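Local atomic coordinates of reticulocyte binding protein (Streptococcus agalactiae COH1, PDB entry 3FAW), a protein that probably hydrolyses alpha-1,6 linkages in pullulan and related branched alpha-glucans, as a secreted pullulanase anchored to the streptococcal cell wall. Residues Val318-Tyr323 with Asp347-Phe352; Val778-Ala783 with Pro805-Val810; Val38-Ala43 with Phe107-Asn112; Arg628-Asp633 with Lys654-Phe659. All coordinates share one frame; numbering follows the deposited sequence.

Interaction 1: Val318-Tyr323 with Asp347-Phe352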
# COMPACT_ATOMS: atom_id res chain seq x y z
N VAL A 318 5.86 -6.04 -4.22
CA VAL A 318 6.75 -7.09 -4.70
C VAL A 318 6.00 -8.39 -5.01
O VAL A 318 6.55 -9.31 -5.61
CB VAL A 318 7.92 -7.38 -3.70
CG1 VAL A 318 8.74 -6.11 -3.46
CG2 VAL A 318 7.39 -7.93 -2.38
N LEU A 319 4.73 -8.48 -4.60
CA LEU A 319 3.89 -9.62 -4.99
C LEU A 319 3.49 -9.52 -6.46
O LEU A 319 3.51 -8.44 -7.04
CB LEU A 319 2.65 -9.73 -4.09
CG LEU A 319 3.01 -10.16 -2.66
CD1 LEU A 319 2.07 -9.55 -1.66
CD2 LEU A 319 3.04 -11.68 -2.52
N SER A 320 3.15 -10.66 -7.05
CA SER A 320 2.94 -10.75 -8.49
C SER A 320 1.87 -9.78 -8.97
O SER A 320 0.76 -9.76 -8.44
CB SER A 320 2.54 -12.17 -8.91
OG SER A 320 2.25 -12.22 -10.30
N TYR A 321 2.23 -8.98 -9.97
CA TYR A 321 1.28 -8.09 -10.65
C TYR A 321 1.17 -8.46 -12.12
O TYR A 321 2.08 -9.09 -12.69
CB TYR A 321 1.66 -6.61 -10.47
CG TYR A 321 3.09 -6.24 -10.78
CD1 TYR A 321 3.47 -5.86 -12.07
CD2 TYR A 321 4.06 -6.21 -9.78
CE1 TYR A 321 4.78 -5.49 -12.36
CE2 TYR A 321 5.38 -5.84 -10.05
CZ TYR A 321 5.73 -5.48 -11.35
OH TYR A 321 7.03 -5.11 -11.63
N PHE A 322 0.06 -8.07 -12.73
CA PHE A 322 -0.40 -8.67 -13.99
C PHE A 322 0.22 -8.05 -15.25
O PHE A 322 0.77 -8.77 -16.09
CB PHE A 322 -1.94 -8.58 -14.07
CG PHE A 322 -2.55 -9.34 -15.22
CD1 PHE A 322 -2.92 -10.67 -15.07
CD2 PHE A 322 -2.76 -8.71 -16.45
CE1 PHE A 322 -3.49 -11.37 -16.13
CE2 PHE A 322 -3.33 -9.40 -17.51
CZ PHE A 322 -3.70 -10.73 -17.36
N TYR A 323 0.12 -6.73 -15.39
CA TYR A 323 0.57 -6.06 -16.61
C TYR A 323 2.09 -5.89 -16.63
O TYR A 323 2.62 -4.87 -16.18
CB TYR A 323 -0.13 -4.71 -16.77
CG TYR A 323 -1.63 -4.82 -16.91
CD1 TYR A 323 -2.47 -4.38 -15.90
CD2 TYR A 323 -2.20 -5.37 -18.06
CE1 TYR A 323 -3.85 -4.47 -16.02
CE2 TYR A 323 -3.59 -5.47 -18.19
CZ TYR A 323 -4.41 -5.02 -17.16
OH TYR A 323 -5.77 -5.10 -17.27
N ASP A 347 -1.52 -3.80 -9.76
CA ASP A 347 -2.39 -4.65 -10.58
C ASP A 347 -2.25 -6.10 -10.10
O ASP A 347 -1.68 -6.94 -10.81
CB ASP A 347 -1.99 -4.54 -12.06
CG ASP A 347 -1.95 -3.10 -12.55
OD1 ASP A 347 -2.94 -2.38 -12.37
OD2 ASP A 347 -0.91 -2.70 -13.12
N PRO A 348 -2.76 -6.40 -8.89
CA PRO A 348 -2.47 -7.67 -8.23
C PRO A 348 -2.92 -8.94 -8.96
O PRO A 348 -4.08 -9.06 -9.36
CB PRO A 348 -3.19 -7.53 -6.89
CG PRO A 348 -3.27 -6.07 -6.68
CD PRO A 348 -3.61 -5.56 -8.03
N GLN A 349 -1.98 -9.88 -9.10
CA GLN A 349 -2.27 -11.21 -9.61
C GLN A 349 -2.25 -12.26 -8.49
O GLN A 349 -3.10 -13.15 -8.45
CB GLN A 349 -1.27 -11.57 -10.71
CG GLN A 349 -1.50 -12.94 -11.31
CD GLN A 349 -0.70 -13.16 -12.57
OE1 GLN A 349 -1.36 -13.71 -13.58
NE2 GLN A 349 0.49 -12.85 -12.64
N SER A 350 -1.27 -12.16 -7.59
CA SER A 350 -1.17 -13.08 -6.45
C SER A 350 -0.90 -12.32 -5.15
O SER A 350 -0.31 -11.23 -5.16
CB SER A 350 -0.07 -14.12 -6.67
OG SER A 350 -0.03 -15.08 -5.62
N TYR A 351 -1.35 -12.90 -4.04
CA TYR A 351 -1.14 -12.33 -2.70
C TYR A 351 -0.12 -13.11 -1.88
O TYR A 351 0.25 -12.68 -0.79
CB TYR A 351 -2.47 -12.20 -1.96
CG TYR A 351 -3.40 -11.17 -2.58
CD1 TYR A 351 -2.98 -9.85 -2.75
CD2 TYR A 351 -4.68 -11.51 -3.00
CE1 TYR A 351 -3.80 -8.90 -3.32
CE2 TYR A 351 -5.52 -10.56 -3.58
CZ TYR A 351 -5.07 -9.26 -3.73
OH TYR A 351 -5.88 -8.30 -4.30
N PHE A 352 0.33 -14.25 -2.41
CA PHE A 352 1.36 -15.09 -1.79
C PHE A 352 2.63 -15.18 -2.65
O PHE A 352 3.74 -15.19 -2.12
CB PHE A 352 0.85 -16.52 -1.60
CG PHE A 352 -0.23 -16.66 -0.57
CD1 PHE A 352 0.07 -17.08 0.71
CD2 PHE A 352 -1.56 -16.41 -0.90
CE1 PHE A 352 -0.93 -17.23 1.67
CE2 PHE A 352 -2.56 -16.55 0.05
CZ PHE A 352 -2.24 -16.97 1.33

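Interaction 2: Val778-Ala783 with Pro805-Val810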
# COMPACT_ATOMS: atom_id res chain seq x y z
N VAL A 778 20.67 23.05 14.40
CA VAL A 778 20.25 23.14 13.00
C VAL A 778 20.24 24.61 12.58
O VAL A 778 19.69 25.45 13.28
CB VAL A 778 18.84 22.53 12.77
CG1 VAL A 778 18.41 22.69 11.31
CG2 VAL A 778 18.81 21.07 13.17
N ASP A 779 20.88 24.91 11.45
CA ASP A 779 20.85 26.27 10.90
C ASP A 779 20.53 26.21 9.40
O ASP A 779 19.99 25.21 8.93
CB ASP A 779 22.16 27.01 11.22
CG ASP A 779 23.34 26.57 10.37
OD1 ASP A 779 23.23 25.60 9.60
OD2 ASP A 779 24.41 27.22 10.49
N ALA A 780 20.83 27.28 8.67
CA ALA A 780 20.52 27.35 7.24
C ALA A 780 21.35 26.38 6.38
O ALA A 780 20.92 25.98 5.29
CB ALA A 780 20.70 28.78 6.73
N ASP A 781 22.54 26.01 6.86
CA ASP A 781 23.48 25.19 6.09
C ASP A 781 23.55 23.72 6.49
O ASP A 781 23.81 22.85 5.64
CB ASP A 781 24.89 25.78 6.19
CG ASP A 781 25.03 27.11 5.49
OD1 ASP A 781 24.33 27.34 4.49
OD2 ASP A 781 25.85 27.93 5.95
N GLN A 782 23.34 23.43 7.77
CA GLN A 782 23.58 22.08 8.28
C GLN A 782 22.60 21.69 9.38
O GLN A 782 22.02 22.54 10.05
CB GLN A 782 25.01 21.95 8.80
CG GLN A 782 25.35 22.84 9.99
CD GLN A 782 26.83 22.84 10.31
OE1 GLN A 782 27.54 23.80 10.01
NE2 GLN A 782 27.30 21.76 10.93
N ALA A 783 22.46 20.38 9.55
CA ALA A 783 21.58 19.81 10.55
C ALA A 783 22.28 18.65 11.25
O ALA A 783 23.09 17.94 10.64
CB ALA A 783 20.30 19.33 9.89
N PRO A 805 15.11 34.72 5.74
CA PRO A 805 14.05 34.09 4.94
C PRO A 805 14.38 32.65 4.53
O PRO A 805 15.55 32.32 4.32
CB PRO A 805 13.94 34.99 3.71
CG PRO A 805 15.20 35.77 3.67
CD PRO A 805 15.65 35.93 5.08
N LEU A 806 13.36 31.80 4.43
CA LEU A 806 13.51 30.40 4.02
C LEU A 806 14.60 29.67 4.82
O LEU A 806 15.45 28.99 4.24
CB LEU A 806 13.79 30.33 2.52
CG LEU A 806 12.79 31.07 1.62
CD1 LEU A 806 13.04 30.73 0.16
CD2 LEU A 806 11.35 30.73 2.01
N THR A 807 14.54 29.80 6.14
CA THR A 807 15.56 29.23 7.03
C THR A 807 14.91 28.50 8.21
O THR A 807 13.91 28.97 8.78
CB THR A 807 16.50 30.33 7.58
OG1 THR A 807 17.14 31.00 6.49
CG2 THR A 807 17.56 29.74 8.51
N ALA A 808 15.47 27.34 8.56
CA ALA A 808 15.04 26.59 9.74
C ALA A 808 16.14 26.63 10.80
O ALA A 808 17.30 26.39 10.49
CB ALA A 808 14.71 25.14 9.37
N ILE A 809 15.77 26.95 12.04
CA ILE A 809 16.71 26.95 13.16
C ILE A 809 16.22 26.04 14.29
O ILE A 809 15.06 26.14 14.70
CB ILE A 809 16.93 28.37 13.73
CG1 ILE A 809 17.28 29.38 12.63
CG2 ILE A 809 18.05 28.35 14.77
CD1 ILE A 809 18.61 29.13 11.96
N VAL A 810 17.09 25.17 14.78
CA VAL A 810 16.77 24.37 15.97
C VAL A 810 17.79 24.66 17.07
O VAL A 810 19.00 24.58 16.84
CB VAL A 810 16.73 22.85 15.69
CG1 VAL A 810 16.43 22.08 16.98
CG2 VAL A 810 15.69 22.53 14.63

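Interaction 3: Val38-Ala43 with Phe107-Asn112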
# COMPACT_ATOMS: atom_id res chain seq x y z
N VAL A 38 -47.15 -8.39 -10.83
CA VAL A 38 -46.32 -9.17 -9.91
C VAL A 38 -45.60 -10.28 -10.67
O VAL A 38 -46.24 -11.17 -11.22
CB VAL A 38 -47.16 -9.78 -8.77
CG1 VAL A 38 -46.30 -10.65 -7.86
CG2 VAL A 38 -47.85 -8.68 -7.97
N GLN A 39 -44.27 -10.20 -10.71
CA GLN A 39 -43.44 -11.20 -11.40
C GLN A 39 -42.16 -11.50 -10.61
O GLN A 39 -41.52 -10.60 -10.08
CB GLN A 39 -43.07 -10.72 -12.80
CG GLN A 39 -44.26 -10.46 -13.72
CD GLN A 39 -43.86 -10.04 -15.12
OE1 GLN A 39 -42.68 -9.81 -15.40
NE2 GLN A 39 -44.84 -9.92 -16.00
N LEU A 40 -41.80 -12.79 -10.56
CA LEU A 40 -40.59 -13.26 -9.87
C LEU A 40 -39.33 -12.88 -10.67
O LEU A 40 -39.28 -13.09 -11.88
CB LEU A 40 -40.67 -14.78 -9.70
CG LEU A 40 -39.58 -15.52 -8.92
CD1 LEU A 40 -39.57 -15.11 -7.45
CD2 LEU A 40 -39.80 -17.03 -9.05
N LYS A 41 -38.33 -12.34 -9.97
CA LYS A 41 -37.09 -11.87 -10.60
C LYS A 41 -35.91 -12.81 -10.33
O LYS A 41 -35.22 -13.25 -11.25
CB LYS A 41 -36.73 -10.47 -10.10
CG LYS A 41 -37.70 -9.38 -10.53
CD LYS A 41 -37.34 -8.03 -9.91
CE LYS A 41 -36.20 -7.33 -10.64
NZ LYS A 41 -36.63 -6.76 -11.96
N ASP A 42 -35.68 -13.10 -9.05
CA ASP A 42 -34.59 -13.97 -8.63
C ASP A 42 -34.84 -14.51 -7.22
O ASP A 42 -35.87 -14.21 -6.61
CB ASP A 42 -33.25 -13.22 -8.69
CG ASP A 42 -33.26 -11.94 -7.86
OD1 ASP A 42 -33.16 -12.03 -6.62
OD2 ASP A 42 -33.35 -10.84 -8.46
N ALA A 43 -33.91 -15.32 -6.72
CA ALA A 43 -34.04 -15.91 -5.40
C ALA A 43 -32.69 -16.34 -4.84
O ALA A 43 -31.79 -16.74 -5.59
CB ALA A 43 -34.99 -17.09 -5.44
N PHE A 107 -32.60 -25.00 -5.49
CA PHE A 107 -34.05 -25.08 -5.61
C PHE A 107 -34.58 -24.20 -6.74
O PHE A 107 -34.01 -23.16 -7.07
CB PHE A 107 -34.69 -24.75 -4.26
CG PHE A 107 -34.30 -25.71 -3.18
CD1 PHE A 107 -35.02 -26.88 -2.97
CD2 PHE A 107 -33.17 -25.48 -2.40
CE1 PHE A 107 -34.64 -27.78 -2.00
CE2 PHE A 107 -32.79 -26.38 -1.42
CZ PHE A 107 -33.53 -27.53 -1.22
N ASN A 108 -35.66 -24.66 -7.37
CA ASN A 108 -36.36 -23.88 -8.39
C ASN A 108 -37.59 -23.22 -7.78
O ASN A 108 -38.48 -23.89 -7.26
CB ASN A 108 -36.78 -24.77 -9.56
CG ASN A 108 -37.33 -23.97 -10.73
OD1 ASN A 108 -36.58 -23.33 -11.47
ND2 ASN A 108 -38.65 -24.00 -10.91
N ILE A 109 -37.63 -21.89 -7.85
CA ILE A 109 -38.79 -21.13 -7.40
C ILE A 109 -39.58 -20.73 -8.64
O ILE A 109 -39.00 -20.25 -9.62
CB ILE A 109 -38.39 -19.87 -6.61
CG1 ILE A 109 -37.28 -20.18 -5.59
CG2 ILE A 109 -39.60 -19.28 -5.90
CD1 ILE A 109 -37.60 -21.34 -4.66
N SER A 110 -40.90 -20.93 -8.62
CA SER A 110 -41.74 -20.63 -9.78
C SER A 110 -43.00 -19.85 -9.42
O SER A 110 -43.58 -20.04 -8.35
CB SER A 110 -42.11 -21.91 -10.53
OG SER A 110 -42.88 -22.79 -9.73
N TYR A 111 -43.40 -18.98 -10.33
CA TYR A 111 -44.54 -18.10 -10.15
C TYR A 111 -44.97 -17.58 -11.52
O TYR A 111 -44.21 -16.86 -12.17
CB TYR A 111 -44.16 -16.93 -9.24
CG TYR A 111 -45.34 -16.15 -8.72
CD1 TYR A 111 -45.94 -16.49 -7.52
CD2 TYR A 111 -45.86 -15.07 -9.43
CE1 TYR A 111 -47.02 -15.79 -7.03
CE2 TYR A 111 -46.96 -14.36 -8.94
CZ TYR A 111 -47.53 -14.73 -7.74
OH TYR A 111 -48.61 -14.03 -7.25
N ASN A 112 -46.18 -17.95 -11.96
CA ASN A 112 -46.76 -17.40 -13.19
C ASN A 112 -45.90 -17.52 -14.46
O ASN A 112 -45.89 -16.60 -15.29
CB ASN A 112 -47.10 -15.91 -12.99
CG ASN A 112 -48.43 -15.70 -12.31
OD1 ASN A 112 -48.54 -15.81 -11.10
ND2 ASN A 112 -49.45 -15.37 -13.10

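Interaction 4: Arg628-Asp633 with Lys654-Phe659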
# COMPACT_ATOMS: atom_id res chain seq x y z
N ARG A 628 10.72 15.31 -14.25
CA ARG A 628 10.56 16.21 -15.38
C ARG A 628 10.62 15.42 -16.69
O ARG A 628 11.46 14.53 -16.85
CB ARG A 628 11.64 17.30 -15.38
CG ARG A 628 11.32 18.50 -16.28
CD ARG A 628 12.56 19.22 -16.78
NE ARG A 628 13.20 20.06 -15.77
CZ ARG A 628 13.40 21.38 -15.85
NH1 ARG A 628 13.01 22.08 -16.91
NH2 ARG A 628 14.01 22.01 -14.85
N LEU A 629 9.73 15.75 -17.62
CA LEU A 629 9.64 15.07 -18.91
C LEU A 629 10.63 15.68 -19.91
O LEU A 629 10.29 16.61 -20.65
CB LEU A 629 8.20 15.14 -19.45
CG LEU A 629 7.82 14.28 -20.66
CD1 LEU A 629 7.85 12.80 -20.31
CD2 LEU A 629 6.45 14.69 -21.17
N LEU A 630 11.85 15.16 -19.91
CA LEU A 630 12.91 15.60 -20.82
C LEU A 630 12.80 14.93 -22.19
O LEU A 630 13.74 14.30 -22.67
CB LEU A 630 14.29 15.32 -20.22
CG LEU A 630 14.63 16.00 -18.89
CD1 LEU A 630 15.96 15.50 -18.36
CD2 LEU A 630 14.65 17.51 -19.06
N ASN A 631 11.63 15.08 -22.82
CA ASN A 631 11.36 14.54 -24.14
C ASN A 631 11.37 15.68 -25.16
O ASN A 631 10.66 16.67 -24.96
CB ASN A 631 10.00 13.84 -24.15
CG ASN A 631 9.73 13.05 -25.42
OD1 ASN A 631 9.68 13.62 -26.51
ND2 ASN A 631 9.55 11.75 -25.28
N PRO A 632 12.17 15.55 -26.24
CA PRO A 632 12.24 16.58 -27.30
C PRO A 632 10.88 17.04 -27.83
O PRO A 632 10.73 18.21 -28.19
CB PRO A 632 13.02 15.88 -28.42
CG PRO A 632 13.87 14.89 -27.72
CD PRO A 632 13.09 14.43 -26.52
N ASP A 633 9.90 16.14 -27.88
CA ASP A 633 8.56 16.48 -28.36
C ASP A 633 7.82 17.41 -27.40
O ASP A 633 6.85 18.06 -27.78
CB ASP A 633 7.73 15.21 -28.59
CG ASP A 633 8.34 14.30 -29.66
OD1 ASP A 633 8.96 14.82 -30.61
OD2 ASP A 633 8.18 13.06 -29.56
N LYS A 654 10.96 27.37 -19.34
CA LYS A 654 11.16 27.66 -20.76
C LYS A 654 11.37 26.39 -21.58
O LYS A 654 10.69 26.17 -22.58
CB LYS A 654 12.37 28.59 -20.94
CG LYS A 654 12.24 29.93 -20.23
CD LYS A 654 13.39 30.86 -20.60
CE LYS A 654 13.27 32.21 -19.90
NZ LYS A 654 13.48 32.10 -18.44
N GLU A 655 12.33 25.57 -21.15
CA GLU A 655 12.62 24.30 -21.81
C GLU A 655 12.21 23.10 -20.94
O GLU A 655 12.59 23.01 -19.77
CB GLU A 655 14.11 24.23 -22.19
CG GLU A 655 14.49 25.24 -23.29
CD GLU A 655 15.95 25.17 -23.72
OE1 GLU A 655 16.70 24.30 -23.24
OE2 GLU A 655 16.35 26.01 -24.56
N TYR A 656 11.41 22.20 -21.52
CA TYR A 656 10.85 21.02 -20.84
C TYR A 656 9.97 21.40 -19.64
O TYR A 656 10.36 21.18 -18.49
CB TYR A 656 11.95 20.06 -20.39
CG TYR A 656 12.87 19.58 -21.49
CD1 TYR A 656 12.38 18.83 -22.56
CD2 TYR A 656 14.23 19.85 -21.45
CE1 TYR A 656 13.23 18.37 -23.56
CE2 TYR A 656 15.09 19.40 -22.45
CZ TYR A 656 14.58 18.66 -23.50
OH TYR A 656 15.42 18.22 -24.49
N PRO A 657 8.77 21.97 -19.90
CA PRO A 657 7.92 22.49 -18.83
C PRO A 657 7.00 21.48 -18.13
O PRO A 657 6.38 21.82 -17.12
CB PRO A 657 7.08 23.53 -19.56
CG PRO A 657 6.91 22.97 -20.93
CD PRO A 657 8.16 22.17 -21.22
N TYR A 658 6.92 20.25 -18.65
CA TYR A 658 6.01 19.23 -18.12
C TYR A 658 6.69 18.32 -17.09
O TYR A 658 7.80 17.85 -17.31
CB TYR A 658 5.40 18.40 -19.25
CG TYR A 658 4.48 19.18 -20.16
CD1 TYR A 658 3.16 19.45 -19.79
CD2 TYR A 658 4.92 19.66 -21.39
CE1 TYR A 658 2.31 20.16 -20.62
CE2 TYR A 658 4.07 20.38 -22.23
CZ TYR A 658 2.77 20.63 -21.84
OH TYR A 658 1.92 21.34 -22.67
N PHE A 659 6.00 18.09 -15.97
CA PHE A 659 6.47 17.23 -14.89
C PHE A 659 5.40 16.17 -14.61
O PHE A 659 4.21 16.47 -14.58
CB PHE A 659 6.73 18.05 -13.62
CG PHE A 659 7.80 19.11 -13.77
CD1 PHE A 659 9.03 18.98 -13.14
CD2 PHE A 659 7.56 20.26 -14.51
CE1 PHE A 659 10.00 19.96 -13.26
CE2 PHE A 659 8.53 21.25 -14.64
CZ PHE A 659 9.75 21.10 -14.02
O HOH W 1 8.47 18.67 -20.79

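Interaction 1: Val318-Tyr323 with Asp347-Phe352
Ser320 and Gln349 bind each other through both backbone and side chain in the long loop joining strand 312-315 to helix 367-381 of the catalytic (beta/alpha)8 barrel; Asp347 and Pro348 end its YNWGYDP sequence, a pullulanase signature. Hydrogen bonds dominate. Ser320 O takes two backbone donors from the same face of its carbonyl plane, Gln349 N at 2.8 Å and Ser350 N at 3.3 Å. Gln349 has CG anti to its backbone N (chi1 -180°) and an extended chain; its NE2 donates to Ser320 OG at 3.0 Å, with that oxygen near the amide plane, while OE1 accepts from Ala239 N. Phe322 N donates to Asp347 O at 2.8 Å, and Tyr321 and Pro348 form a single beta bridge. Van der Waals contact comes from Leu319, whose CD2 rests against the backbone, 3.4 Å from Tyr351 O, and whose side chain also touches Leu445 of helix 432-449. Flat groups meet steeply: the Phe322 ring and Gln349 amide lie 67° apart. Asp347 OD2, which also accepts from Asn343 ND2, meets the edge of the Tyr323 ring near its plane, 3.6 Å from CD1.

Interaction 2: Val778-Ala783 with Pro805-Val810
Val778 and Val810 face each other as an antiparallel hydrogen-bonded pair where edge strand 775-778 of the C-terminal five-stranded sheet runs out beside strand 807-813. Val810 N donates to Val778 O at 3.0 Å; the return bond from Val778 N to Val810 O is weak at 3.3 Å. Their side chains cross on the same face of the sheet, CB to CB 3.6 Å, and each turns its CG2 toward the other valine. In both, CG2 stands anti to the carbonyl carbon and CG1 anti to the backbone N (chi1 178° in Val778). Beyond this pair the first chain leaves the sheet as a turn: Ile809 folds CD1 back to 3.8 Å from Asp779 CA, and Ala780 CB meets Thr807 CG2 at 3.7 Å. Asp779 O no longer pairs across the sheet but is bonded to Tyr693 OH.

The next shell fixes the turn. Asp779 OD1 accepts from Asp781 N, which completes an Asx turn, and from Gln782 N, while Asp779 N donates to Gln782 O; OD2 is bonded to Arg792 N. Asp781 forms a salt bridge with Lys689. The face carrying Val778 and Ala808 lies on helix 685-703 through Tyr693, and Ala808 also touches Leu603 and Val606 of helix 590-609, seating the sheet on the helices. At the start of strand 807-813, Leu806 and Thr807 form a G1 beta bulge opposite Asn754, and Thr807 OG1 donates to Pro805 O at 3.0 Å from above that carbonyl plane.

Interaction 3: Val38-Ala43 with Phe107-Asn112
Leu40 and Ala43 of strand 40-47, with Val38 just before it, meet Ile109 and Tyr111 of strand 108-111 in the N-terminal seven-stranded mixed sheet, whose first and last strands also pair. Both strands are neighbours of strand 114-120 in that sheet. Their short segments run nearly antiparallel, 165° apart with axes 8.0 Å from each other, and no hydrogen bond joins them; the contact is made by side chains. Leu40 pushes CD2 to 3.4 Å from Ile109 O and 3.9 Å from Ile109 CG2, while its CB lies 4.1 Å from Tyr111 CB. Ala43 CB meets Ile109 CG1 at 3.8 Å. At the other end, Val38 CG1 approaches the Tyr111 ring obliquely, 3.9 Å from CE2. The Tyr111 ring also packs edge-to-face with Phe55 and touches Ile66 and Glu69 of helix 64-69.

A classic beta bulge, with Lys41 and Asp42 both opposite Ser54, shifts the alternation of strand 40-47, and Leu40 and Ala43, three residues apart, both direct CB toward strand 108-111. Both also touch Val116 of strand 114-120. The contact is thus almost wholly apolar: it holds the two strands by van der Waals packing and exclusion of water, while the backbone bonds are made to other strands, as from Lys41 and Asp42 to Ser54 and from Ala43 to Arg119.

Interaction 4: Arg628-Asp633 with Lys654-Phe659
Arg628 lies side by side with Phe659, the two side chains pointing the same way, and at about a right angle to Tyr656. Its CG sits over the face of the Phe659 ring in a CH-pi contact, 3.8 Å from the ring centroid. The chain bends at chi3 (-76°), NE lies 4.0 Å from Phe659 CZ, and the guanidinium, inclined 42° to the ring plane, has CZ of Phe659 over one face. NH1 donates to Tyr656 O at 3.2 Å, from above that carbonyl plane and with a bent N-H...O line; NH2 has a weak, long ion pair with Asp589.

The Tyr656 ring packs against Leu630 and Asn631. Leu630 CA rests over one ring face, 4.0 Å from the centroid, and Leu630 CD2 reaches Tyr656 CD2 at 3.4 Å, while Asn631 O lies at the ring edge, in plane, 3.4 Å from CE1. The backbones are also joined: Leu629 N donates to Tyr658 O at 2.9 Å in a nearly straight bond, and a water bridges the same two residues, donating to Leu629 O and accepting from Tyr658 N. Farther out, Tyr658 OH is bonded to Val638 N and Asn631 ND2 to Tyr335 O.

Inverse gamma turns centred on Leu629 and Leu630 follow the single bridge of Arg628 with Phe659. The contact thus ties a turn to the two-stranded antiparallel sheet of 647-649 and 658-660, in the excursion after strand 614-618, the eighth strand of the (beta/alpha)8 barrel.

In the fold
The four contacts follow one another from the N-terminal sheet (interaction 3) through loops of the catalytic barrel domain (interactions 1 and 4) to the C-terminal sheet (interaction 2). None touches another. Interactions 2 and 3 lie on opposite sides of the chain's centre, their own centres 75 Å apart. Interactions 1 and 4 belong to loops after the second and eighth barrel strands, which lie on either side of strand 269-273 in the closed sheet; their centres are 32 Å apart and their nearest atoms about 19 Å. Interaction 4 is equally far from interaction 2 between centres, with nearest atoms about 17 Å apart. The side chain of Tyr323 in interaction 1 is about 6 Å from a bound calcium ion.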